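Local coordinates for protein phosphonate monoester hydrolase (Ruegeria pomeroyi, PDB 4UPK) that is a hydrolase of the sulfatase family, within the alkaline phosphatase clan, at residues E300-D303 and E304-Q307. Numbering follows the deposited sequence.
Sequences EPTD and ETIQ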
# COMPACT_ATOMS: atom_id res chain seq x y z
N GLU A 300 51.72 -4.35 13.55
CA GLU A 300 52.10 -3.16 14.29
C GLU A 300 51.97 -1.89 13.44
O GLU A 300 52.43 -1.90 12.31
CB GLU A 300 53.54 -3.28 14.84
CG GLU A 300 53.70 -4.28 15.98
CD GLU A 300 52.87 -4.00 17.21
OE1 GLU A 300 53.12 -2.97 17.88
OE2 GLU A 300 51.96 -4.80 17.50
N PRO A 301 51.38 -0.79 13.99
CA PRO A 301 51.27 0.44 13.21
C PRO A 301 52.59 1.23 13.10
O PRO A 301 52.70 2.38 13.55
CB PRO A 301 50.16 1.20 13.92
CG PRO A 301 50.30 0.80 15.32
CD PRO A 301 50.79 -0.62 15.33
N THR A 302 53.62 0.60 12.51
CA THR A 302 54.91 1.25 12.31
C THR A 302 54.79 2.14 11.06
O THR A 302 53.81 2.01 10.31
CB THR A 302 56.04 0.21 12.10
OG1 THR A 302 55.63 -0.72 11.10
CG2 THR A 302 56.40 -0.53 13.37
N ASP A 303 55.79 3.01 10.82
CA ASP A 303 55.85 3.86 9.63
C ASP A 303 55.98 2.99 8.38
O ASP A 303 55.42 3.34 7.36
CB ASP A 303 57.00 4.87 9.73
CG ASP A 303 56.72 6.07 10.63
OD1 ASP A 303 55.58 6.19 11.13
OD2 ASP A 303 57.62 6.92 10.79
N GLU A 304 56.69 1.85 8.47
CA GLU A 304 56.86 0.89 7.37
C GLU A 304 55.50 0.28 6.99
O GLU A 304 55.19 0.21 5.80
CB GLU A 304 57.86 -0.22 7.73
CG GLU A 304 58.27 -1.08 6.54
CD GLU A 304 59.18 -2.26 6.81
OE1 GLU A 304 59.91 -2.25 7.83
OE2 GLU A 304 59.20 -3.19 5.97
N THR A 305 54.71 -0.13 7.99
CA THR A 305 53.38 -0.68 7.82
C THR A 305 52.43 0.36 7.19
O THR A 305 51.83 0.08 6.15
CB THR A 305 52.86 -1.19 9.18
OG1 THR A 305 53.60 -2.35 9.54
CG2 THR A 305 51.36 -1.47 9.20
N ILE A 306 52.32 1.54 7.82
CA ILE A 306 51.46 2.65 7.39
C ILE A 306 51.71 3.04 5.93
O ILE A 306 50.75 3.12 5.15
CB ILE A 306 51.54 3.84 8.40
CG1 ILE A 306 50.86 3.47 9.74
CG2 ILE A 306 50.93 5.13 7.83
CD1 ILE A 306 51.45 4.21 10.98
N GLN A 307 52.99 3.20 5.54
CA GLN A 307 53.39 3.57 4.18
C GLN A 307 53.10 2.48 3.13
O GLN A 307 52.80 2.80 1.97
CB GLN A 307 54.85 4.06 4.14
CG GLN A 307 55.10 5.34 4.95
CD GLN A 307 54.38 6.55 4.45
OE1 GLN A 307 53.23 6.81 4.81
NE2 GLN A 307 55.04 7.36 3.66
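T302 is the N-cap of the long helix 303-333, and its side chain meets that of T305 at about a right angle. T302 OG1 lies between its own backbone N and carbonyl carbon (chi1 51°), which turns it over the first helical turn to accept from T305 N at 3.3 Å, with an N-H...O angle of 158°. The two hydroxyls also meet, T302 OG1 to T305 OG1 at 3.0 Å. T305 OG1 is equally close to E300 O, 3.0 Å away, and which of the two oxygens takes its one proton is left open. E300 O already takes T302 N at 2.8 Å, closing an inverse gamma turn centred on P301. The helical bonds then begin: I306 N reaches T302 O at 2.9 Å in a nearly straight bond, and Q307 N reaches D303 O at 3.0 Å. I306 CD1 folds back against both carbonyl oxygens of the turn, 3.3 Å from T302 O and 3.4 Å from P301 O, in looser apolar contact with P301 CB, while its side chain also rests on P264. D303 OD1 forms a salt bridge with R266, and Q307 NE2 donates to P262 O, in the chain before helix 270-275.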